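Local coordinates for protein hemin degrading factor (Pseudomonas aeruginosa, PDB 4MF9) that binds heme, acting as a heme-trafficking protein and heme-degrading enzyme that probably serves the use of heme as an iron source, at residues 80-83 with 88-91; 202-207 with 218-223; 264-269 with 296-301. All coordinates share one frame; numbering follows the deposited sequence.

Contact 1: residues 80-83 with 88-91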
loop_
_atom_site.group_PDB
_atom_site.type_symbol
_atom_site.label_atom_id
_atom_site.label_comp_id
_atom_site.label_asym_id
_atom_site.label_seq_id
_atom_site.Cartn_x
_atom_site.Cartn_y
_atom_site.Cartn_z
ATOM N N MET A 80 4.967 13.272 -3.085
ATOM C CA MET A 80 3.800 12.482 -2.867
ATOM C C MET A 80 4.121 10.986 -3.047
ATOM O O MET A 80 4.629 10.586 -4.063
ATOM C CB MET A 80 2.702 12.903 -3.818
ATOM C CG MET A 80 1.401 12.220 -3.640
ATOM S SD MET A 80 1.185 10.692 -4.438
ATOM C CE MET A 80 0.841 11.096 -6.133
ATOM N N ALA A 81 3.808 10.215 -2.034
ATOM C CA ALA A 81 4.055 8.779 -2.047
ATOM C C ALA A 81 2.767 8.087 -2.445
ATOM O O ALA A 81 1.686 8.439 -1.945
ATOM C CB ALA A 81 4.526 8.298 -0.667
ATOM N N LEU A 82 2.869 7.112 -3.341
ATOM C CA LEU A 82 1.688 6.398 -3.826
ATOM C C LEU A 82 1.869 4.908 -3.637
ATOM O O LEU A 82 2.760 4.300 -4.231
ATOM C CB LEU A 82 1.424 6.695 -5.307
ATOM C CG LEU A 82 0.034 6.459 -5.933
ATOM C CD1 LEU A 82 -0.019 7.158 -7.305
ATOM C CD2 LEU A 82 -0.320 4.991 -6.102
ATOM N N THR A 83 1.010 4.313 -2.814
ATOM C CA THR A 83 1.036 2.872 -2.599
ATOM C C THR A 83 -0.378 2.351 -2.741
ATOM O O THR A 83 -1.300 2.949 -2.209
ATOM C CB THR A 83 1.527 2.559 -1.194
ATOM O OG1 THR A 83 2.849 3.085 -1.046
ATOM C CG2 THR A 83 1.521 1.067 -0.943
ATOM N N CYS A 88 -7.549 -0.321 -3.654
ATOM C CA CYS A 88 -7.384 0.872 -2.840
ATOM C C CYS A 88 -6.050 1.550 -3.087
ATOM O O CYS A 88 -5.000 0.907 -3.075
ATOM C CB CYS A 88 -7.555 0.530 -1.355
ATOM S SG CYS A 88 -7.728 1.956 -0.276
ATOM N N VAL A 89 -6.118 2.860 -3.306
ATOM C CA VAL A 89 -4.950 3.691 -3.544
ATOM C C VAL A 89 -4.765 4.701 -2.421
ATOM O O VAL A 89 -5.686 5.447 -2.084
ATOM C CB VAL A 89 -5.101 4.492 -4.849
ATOM C CG1 VAL A 89 -3.889 5.373 -5.054
ATOM C CG2 VAL A 89 -5.318 3.553 -6.028
ATOM N N HIS A 90 -3.553 4.733 -1.875
ATOM C CA HIS A 90 -3.186 5.619 -0.778
ATOM C C HIS A 90 -2.167 6.659 -1.300
ATOM O O HIS A 90 -1.077 6.291 -1.761
ATOM C CB HIS A 90 -2.563 4.737 0.310
ATOM C CG HIS A 90 -2.520 5.347 1.678
ATOM N ND1 HIS A 90 -1.753 6.449 1.986
ATOM C CD2 HIS A 90 -3.077 4.939 2.843
ATOM C CE1 HIS A 90 -1.867 6.717 3.276
ATOM N NE2 HIS A 90 -2.670 5.820 3.817
ATOM N N GLU A 91 -2.486 7.931 -1.255
ATOM C CA GLU A 91 -1.576 8.994 -1.634
ATOM C C GLU A 91 -1.304 9.937 -0.504
ATOM O O GLU A 91 -2.172 10.646 -0.077
ATOM C CB GLU A 91 -2.066 9.798 -2.861
ATOM C CG GLU A 91 -2.256 8.996 -4.095
ATOM C CD GLU A 91 -2.802 9.737 -5.314
ATOM O OE1 GLU A 91 -2.887 10.917 -5.374
ATOM O OE2 GLU A 91 -3.075 9.051 -6.227
#
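The carboxylate of Glu91 presents one flat face to the strand 80-83, and two apolar tips from that strand lie over it. Met80 CE sits nearly above the carboxylate carbon, 3.8 Å from Glu91 OE1. Leu82 CD1 reaches the same face off to the other oxygen, 3.8 Å from Glu91 OE2. Beneath the head group the stem is gripped as well, with Met80 SD 3.7 Å from Glu91 CB and Leu82 CG beside Glu91 CG. Met80 leaves its backbone with CG turned away from its own N (chi1 -176°). Its chain then bends twice, which curls CE over the acid. Glu91 runs straight beyond CG and lies alongside Leu82, both pointing the same way. On this side of the sheet Leu82 CD2 also touches Val89 CG1 at 3.7 Å.

The two segments are the paired strands of a beta hairpin, 78-84 with 88-93, inside a large antiparallel sheet. Leu82 and Glu91 form a non-hydrogen-bonded pair. Glu91 CA approaches Ala81 O at 3.3 Å in a CA-H...O contact. Thr83 and His90 form the next, hydrogen-bonded pair. Thr83 N gives a bond of 3.1 Å to His90 O. His90 N returns one of 2.9 Å to Thr83 O.

Thr83 and His90 point to the opposite face from Leu82 and Glu91. The His90 imidazole leads away from strand 80-83, and both its nitrogens are satisfied, ND1 by Gln273 and NE2 by the backbone O of Val264. Gln273 OE1 also bonds Thr83 OG1, so one amide ties both members of the pair to strand 271-277.

Contact 2: residues 202-207 with 218-223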
loop_
_atom_site.group_PDB
_atom_site.type_symbol
_atom_site.label_atom_id
_atom_site.label_comp_id
_atom_site.label_asym_id
_atom_site.label_seq_id
_atom_site.Cartn_x
_atom_site.Cartn_y
_atom_site.Cartn_z
ATOM N N ALA A 202 -8.765 -23.991 18.949
ATOM C CA ALA A 202 -8.526 -23.745 20.348
ATOM C C ALA A 202 -7.135 -23.179 20.633
ATOM O O ALA A 202 -6.952 -22.278 21.368
ATOM C CB ALA A 202 -8.827 -25.018 21.125
ATOM N N ALA A 203 -6.157 -23.726 19.956
ATOM C CA ALA A 203 -4.825 -23.195 20.072
ATOM C C ALA A 203 -4.727 -21.785 19.542
ATOM O O ALA A 203 -4.221 -20.963 20.184
ATOM C CB ALA A 203 -3.827 -24.096 19.362
ATOM N N LEU A 204 -5.324 -21.558 18.399
ATOM C CA LEU A 204 -5.334 -20.243 17.806
ATOM C C LEU A 204 -5.984 -19.230 18.724
ATOM O O LEU A 204 -5.394 -18.246 18.998
ATOM C CB LEU A 204 -6.175 -20.343 16.553
ATOM C CG LEU A 204 -6.190 -19.304 15.466
ATOM C CD1 LEU A 204 -7.536 -19.212 14.836
ATOM C CD2 LEU A 204 -5.613 -17.993 15.824
ATOM N N ARG A 205 -7.122 -19.566 19.259
ATOM C CA ARG A 205 -7.809 -18.730 20.235
ATOM C C ARG A 205 -6.998 -18.523 21.500
ATOM O O ARG A 205 -6.939 -17.444 22.032
ATOM C CB ARG A 205 -9.149 -19.332 20.605
ATOM C CG ARG A 205 -10.261 -19.243 19.612
ATOM C CD ARG A 205 -11.554 -19.842 20.180
ATOM N NE ARG A 205 -12.473 -18.742 20.397
ATOM C CZ ARG A 205 -12.961 -18.313 21.542
ATOM N NH1 ARG A 205 -12.713 -18.922 22.693
ATOM N NH2 ARG A 205 -13.743 -17.272 21.524
ATOM N N GLU A 206 -6.355 -19.588 21.950
ATOM C CA GLU A 206 -5.517 -19.439 23.117
ATOM C C GLU A 206 -4.384 -18.462 22.903
ATOM O O GLU A 206 -4.224 -17.537 23.653
ATOM C CB GLU A 206 -4.986 -20.802 23.562
ATOM C CG GLU A 206 -4.186 -20.707 24.830
ATOM C CD GLU A 206 -3.824 -22.064 25.463
ATOM O OE1 GLU A 206 -4.295 -23.126 25.026
ATOM O OE2 GLU A 206 -3.056 -21.986 26.389
ATOM N N GLY A 207 -3.693 -18.619 21.784
ATOM C CA GLY A 207 -2.648 -17.693 21.387
ATOM C C GLY A 207 -3.163 -16.282 21.153
ATOM O O GLY A 207 -2.476 -15.304 21.477
ATOM N N HIS A 218 0.973 -11.686 12.913
ATOM C CA HIS A 218 1.360 -12.406 11.744
ATOM C C HIS A 218 1.996 -13.747 12.097
ATOM O O HIS A 218 1.681 -14.748 11.556
ATOM C CB HIS A 218 2.337 -11.520 11.002
ATOM C CG HIS A 218 2.354 -11.767 9.548
ATOM N ND1 HIS A 218 1.229 -11.634 8.771
ATOM C CD2 HIS A 218 3.324 -12.224 8.738
ATOM C CE1 HIS A 218 1.515 -11.997 7.543
ATOM N NE2 HIS A 218 2.783 -12.337 7.492
ATOM N N ALA A 219 2.891 -13.733 13.028
ATOM C CA ALA A 219 3.522 -14.935 13.439
ATOM C C ALA A 219 2.526 -15.934 13.984
ATOM O O ALA A 219 2.746 -17.046 13.878
ATOM C CB ALA A 219 4.620 -14.617 14.425
ATOM N N LEU A 220 1.482 -15.467 14.619
ATOM C CA LEU A 220 0.438 -16.309 15.166
ATOM C C LEU A 220 -0.323 -17.045 14.070
ATOM O O LEU A 220 -0.662 -18.179 14.185
ATOM C CB LEU A 220 -0.504 -15.429 16.012
ATOM C CG LEU A 220 -1.813 -16.031 16.485
ATOM C CD1 LEU A 220 -1.667 -17.195 17.436
ATOM C CD2 LEU A 220 -2.776 -15.002 17.002
ATOM N N LEU A 221 -0.601 -16.355 12.984
ATOM C CA LEU A 221 -1.211 -16.999 11.875
ATOM C C LEU A 221 -0.308 -18.056 11.265
ATOM O O LEU A 221 -0.706 -19.109 10.945
ATOM C CB LEU A 221 -1.537 -15.938 10.835
ATOM C CG LEU A 221 -2.464 -14.780 11.130
ATOM C CD1 LEU A 221 -2.446 -13.911 9.903
ATOM C CD2 LEU A 221 -3.876 -15.231 11.467
ATOM N N LYS A 222 0.948 -17.717 11.124
ATOM C CA LYS A 222 1.911 -18.634 10.559
ATOM C C LYS A 222 1.988 -19.873 11.416
ATOM O O LYS A 222 2.053 -20.950 10.951
ATOM C CB LYS A 222 3.277 -17.948 10.405
ATOM C CG LYS A 222 3.989 -18.401 9.153
ATOM C CD LYS A 222 5.397 -17.855 9.032
ATOM C CE LYS A 222 5.453 -16.573 8.247
ATOM N NZ LYS A 222 4.525 -15.561 8.777
ATOM N N LYS A 223 1.885 -19.664 12.704
ATOM C CA LYS A 223 1.993 -20.725 13.650
ATOM C C LYS A 223 0.940 -21.770 13.502
ATOM O O LYS A 223 1.254 -22.910 13.620
ATOM C CB LYS A 223 2.013 -20.148 15.068
ATOM C CG LYS A 223 1.883 -21.190 16.152
ATOM C CD LYS A 223 2.284 -20.567 17.445
ATOM C CE LYS A 223 2.491 -21.567 18.540
ATOM N NZ LYS A 223 3.838 -22.151 18.436
#
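Leu220 has its CG swung to the carbonyl side (chi1 169°), and a second torsion of 64° sends CD1 across to the helix segment 202-207. There the methyl rests on the backbone of Gly207. Leu220 CD1 is 4.1 Å from Gly207 CA and also 4.1 Å from Gly207 C. The same methyl comes within 4.2 Å of Leu204 O, one turn earlier. Gly207 has no side chain, so the leucine meets bare main chain. The CA atoms of Gly207 and Leu220 are 7.1 Å apart.

The other branch meets a side chain. Leu204 CD2 comes forward to 4.3 Å from Leu220 CD2, although the first bond of the Leu204 side chain does not point at the neighbour. No hydrogen bond crosses between the segments, so the contact is apolar and rests on three residues.

These are two successive helices, 201-210 and 217-224, joined by a short linker. That linker carries Thr214, which hydrogen-bonds the heme, and His215, the axial ligand of the heme iron. The packing therefore joins the two helices that flank the heme-ligating linker. Leu220 also touches Leu211 in the linker. Helix 228-235 packs alongside, with Ala231 touched by both Leu204 and Leu221. On the flank away from helix 217-224, Arg205 forms a salt bridge with Glu238.

Contact 3: residues 264-269 with 296-301. With HEM (protoporphyrin IX containing Fe), chain C.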
loop_
_atom_site.group_PDB
_atom_site.type_symbol
_atom_site.label_atom_id
_atom_site.label_comp_id
_atom_site.label_asym_id
_atom_site.label_seq_id
_atom_site.Cartn_x
_atom_site.Cartn_y
_atom_site.Cartn_z
ATOM N N VAL A 264 -4.971 4.863 8.686
ATOM C CA VAL A 264 -5.385 4.149 7.546
ATOM C C VAL A 264 -4.186 3.440 6.914
ATOM O O VAL A 264 -3.323 4.108 6.453
ATOM C CB VAL A 264 -6.037 5.100 6.497
ATOM C CG1 VAL A 264 -6.444 4.364 5.280
ATOM C CG2 VAL A 264 -7.198 5.879 7.074
ATOM N N PHE A 265 -4.215 2.109 6.894
ATOM C CA PHE A 265 -3.133 1.270 6.368
ATOM C C PHE A 265 -3.540 0.745 5.005
ATOM O O PHE A 265 -4.582 0.109 4.872
ATOM C CB PHE A 265 -2.909 0.037 7.273
ATOM C CG PHE A 265 -2.167 0.320 8.560
ATOM C CD1 PHE A 265 -2.728 1.119 9.549
ATOM C CD2 PHE A 265 -0.937 -0.266 8.800
ATOM C CE1 PHE A 265 -2.046 1.353 10.736
ATOM C CE2 PHE A 265 -0.252 -0.032 9.980
ATOM C CZ PHE A 265 -0.808 0.784 10.944
ATOM N N VAL A 266 -2.748 0.975 4.013
ATOM C CA VAL A 266 -2.943 0.399 2.713
ATOM C C VAL A 266 -1.653 -0.139 2.134
ATOM O O VAL A 266 -0.723 0.539 2.069
ATOM C CB VAL A 266 -3.546 1.445 1.730
ATOM C CG1 VAL A 266 -3.553 0.954 0.314
ATOM C CG2 VAL A 266 -4.961 1.805 2.149
ATOM N N GLY A 267 -1.676 -1.371 1.705
ATOM C CA GLY A 267 -0.485 -1.940 1.128
ATOM C C GLY A 267 -0.692 -3.110 0.200
ATOM O O GLY A 267 -1.814 -3.457 -0.178
ATOM N N ASN A 268 0.434 -3.708 -0.163
ATOM C CA ASN A 268 0.490 -4.891 -0.991
ATOM C C ASN A 268 1.532 -5.791 -0.332
ATOM O O ASN A 268 1.964 -5.506 0.782
ATOM C CB ASN A 268 0.878 -4.510 -2.426
ATOM C CG ASN A 268 2.134 -3.647 -2.487
ATOM O OD1 ASN A 268 3.212 -4.079 -2.071
ATOM N ND2 ASN A 268 2.004 -2.435 -3.018
ATOM N N ALA A 269 1.963 -6.849 -1.006
ATOM C CA ALA A 269 2.913 -7.780 -0.398
ATOM C C ALA A 269 4.260 -7.139 -0.024
ATOM O O ALA A 269 4.994 -7.675 0.815
ATOM C CB ALA A 269 3.136 -8.962 -1.324
ATOM N N PHE A 296 -3.569 14.281 1.964
ATOM C CA PHE A 296 -3.926 12.866 1.935
ATOM C C PHE A 296 -5.107 12.584 1.017
ATOM O O PHE A 296 -6.203 13.117 1.215
ATOM C CB PHE A 296 -4.282 12.402 3.355
ATOM C CG PHE A 296 -4.763 10.972 3.441
ATOM C CD1 PHE A 296 -4.026 9.942 2.881
ATOM C CD2 PHE A 296 -5.934 10.655 4.144
ATOM C CE1 PHE A 296 -4.456 8.625 2.985
ATOM C CE2 PHE A 296 -6.373 9.351 4.242
ATOM C CZ PHE A 296 -5.632 8.325 3.676
ATOM N N ASN A 297 -4.916 11.744 0.031
ATOM C CA ASN A 297 -5.987 11.258 -0.787
ATOM C C ASN A 297 -6.104 9.746 -0.727
ATOM O O ASN A 297 -5.128 9.076 -0.647
ATOM C CB ASN A 297 -5.807 11.675 -2.228
ATOM C CG ASN A 297 -6.197 13.110 -2.495
ATOM O OD1 ASN A 297 -6.442 13.874 -1.617
ATOM N ND2 ASN A 297 -6.293 13.435 -3.732
ATOM N N LEU A 298 -7.294 9.229 -0.698
ATOM C CA LEU A 298 -7.511 7.809 -0.628
ATOM C C LEU A 298 -8.581 7.480 -1.640
ATOM O O LEU A 298 -9.587 8.103 -1.641
ATOM C CB LEU A 298 -7.933 7.426 0.796
ATOM C CG LEU A 298 -8.250 5.961 1.046
ATOM C CD1 LEU A 298 -6.967 5.209 1.266
ATOM C CD2 LEU A 298 -9.241 5.693 2.176
ATOM N N HIS A 299 -8.380 6.466 -2.439
ATOM C CA HIS A 299 -9.348 6.071 -3.441
ATOM C C HIS A 299 -9.686 4.599 -3.250
ATOM O O HIS A 299 -8.860 3.717 -3.523
ATOM C CB HIS A 299 -8.805 6.366 -4.858
ATOM C CG HIS A 299 -8.341 7.780 -5.042
ATOM N ND1 HIS A 299 -9.191 8.862 -4.968
ATOM C CD2 HIS A 299 -7.110 8.292 -5.294
ATOM C CE1 HIS A 299 -8.509 9.977 -5.163
ATOM N NE2 HIS A 299 -7.240 9.657 -5.359
ATOM N N LEU A 300 -10.905 4.342 -2.771
ATOM C CA LEU A 300 -11.368 2.995 -2.427
ATOM C C LEU A 300 -12.483 2.468 -3.346
ATOM O O LEU A 300 -13.609 2.979 -3.351
ATOM C CB LEU A 300 -11.830 2.962 -0.955
ATOM C CG LEU A 300 -12.530 1.696 -0.455
ATOM C CD1 LEU A 300 -11.615 0.483 -0.543
ATOM C CD2 LEU A 300 -13.073 1.865 0.966
ATOM N N LYS A 301 -12.215 1.406 -4.044
ATOM C CA LYS A 301 -13.156 0.773 -4.867
ATOM C C LYS A 301 -14.044 -0.158 -4.021
ATOM O O LYS A 301 -13.799 -1.322 -3.898
ATOM C CB LYS A 301 -12.387 0.008 -5.943
ATOM C CG LYS A 301 -13.131 -0.496 -7.139
ATOM C CD LYS A 301 -14.288 0.378 -7.539
ATOM C CE LYS A 301 -13.980 1.119 -8.803
ATOM N NZ LYS A 301 -13.676 0.130 -9.830
HETATM C CHA HEM C . 0.382 -1.472 13.359
HETATM C CHB HEM C . 3.126 2.016 15.013
HETATM C CHC HEM C . 6.975 -0.229 13.205
HETATM C CHD HEM C . 4.027 -2.987 10.631
HETATM C C1A HEM C . 0.816 -0.370 14.040
HETATM C C2A HEM C . 0.016 0.452 14.882
HETATM C C3A HEM C . 0.792 1.401 15.351
HETATM C C4A HEM C . 2.046 1.208 14.772
HETATM C CMA HEM C . 0.358 2.506 16.271
HETATM C CAA HEM C . -1.419 0.294 15.242
HETATM C CBA HEM C . -1.777 0.361 16.749
HETATM C CGA HEM C . -1.294 -0.897 17.373
HETATM O O1A HEM C . -0.681 -0.888 18.437
HETATM O O2A HEM C . -1.522 -1.922 16.788
HETATM C C1B HEM C . 4.409 1.634 14.645
HETATM C C2B HEM C . 5.496 2.416 15.062
HETATM C C3B HEM C . 6.603 1.826 14.591
HETATM C C4B HEM C . 6.141 0.633 13.845
HETATM C CMB HEM C . 5.420 3.649 15.912
HETATM C CAB HEM C . 7.972 2.362 14.853
HETATM C CBB HEM C . 9.001 2.227 14.074
HETATM C C1C HEM C . 6.543 -1.182 12.360
HETATM C C2C HEM C . 7.356 -2.062 11.676
HETATM C C3C HEM C . 6.536 -2.859 10.938
HETATM C C4C HEM C . 5.188 -2.462 11.164
HETATM C CMC HEM C . 8.851 -2.134 11.755
HETATM C CAC HEM C . 6.975 -3.918 10.060
HETATM C CBC HEM C . 6.079 -4.434 9.273
HETATM C C1D HEM C . 2.752 -2.821 11.187
HETATM C C2D HEM C . 1.538 -3.590 10.778
HETATM C C3D HEM C . 0.551 -3.161 11.559
HETATM C C4D HEM C . 1.146 -2.137 12.426
HETATM C CMD HEM C . 1.377 -4.658 9.717
HETATM C CAD HEM C . -0.879 -3.632 11.525
HETATM C CBD HEM C . -1.114 -4.580 12.701
HETATM C CGD HEM C . -2.330 -5.457 12.717
HETATM O O1D HEM C . -2.986 -5.417 13.736
HETATM O O2D HEM C . -2.652 -6.208 11.809
HETATM N NA HEM C . 2.067 0.118 13.975
HETATM N NB HEM C . 4.814 0.574 13.929
HETATM N NC HEM C . 5.278 -1.454 12.040
HETATM N ND HEM C . 2.446 -1.975 12.159
HETATM FE FE HEM C . 3.584 -0.814 13.017
#
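Leu298 reaches across from segment 296-301 to two valines of segment 264-269. Its CB points at the opposing strand but stops short of it. CG lies away from the backbone N (chi1 178°), and this extends the branch point toward the valines. Of the two tips, CD1 does most of the touching. Leu298 CD1 fits against Val266 CG2 at 4.0 Å and against Val264 CG1 at 4.1 Å, so one methyl bridges two residues of the same strand face. Leu298 CD2 stays a little farther off, 4.4 Å from Val264 CG1.

Phe296 joins from the same side of its strand. Its CZ is 4.3 Å from Val264 CB, and the valine meets the ring obliquely. The Phe296 ring also stacks with that of His275.

The strands belong to different antiparallel sheets. Here the sheets pack face to face, with the strand axes 10.4 Å apart and crossing at 63°. No hydrogen bond passes between the segments, and the contacts across them are all between apolar side chains. His90 and His275 are polar neighbours of this layer. Val334 touches both valines, while Val291 and Cys88 touch Leu298.

Phe265, between the two valines, points the other way, into the heme pocket. Its CZ lies 3.5 Å from CHA of the heme, and its CE2 is 3.5 Å from C4D. Strand 262-268 thus has one face in the sheet-to-sheet packing and the other on the porphyrin. Phe337 meets the Phe265 ring with the planes at about 55°, and belongs to the same pocket.

In the fold
Contacts 1 and 3 lie in the protein core, their centres 6 Å apart. Strand 88-93 of contact 1 and strand 296-301 of contact 3 are neighbours in one sheet, which so joins the two HemS/ChuX family regions. Contact 1 is pairing within that sheet and depends on backbone hydrogen bonds. Contact 3 is packing between that sheet and the second one, and it is apolar. Contact 2 lies far from the chain centre, about 31 Å from contact 1 and 27 Å from contact 3 between centres. Its helices carry exposed residues, yet the leucines that meet are buried. Phe265 of contact 3 touches the heme, whereas Leu220 of contact 2 has its side chain about 10 Å away.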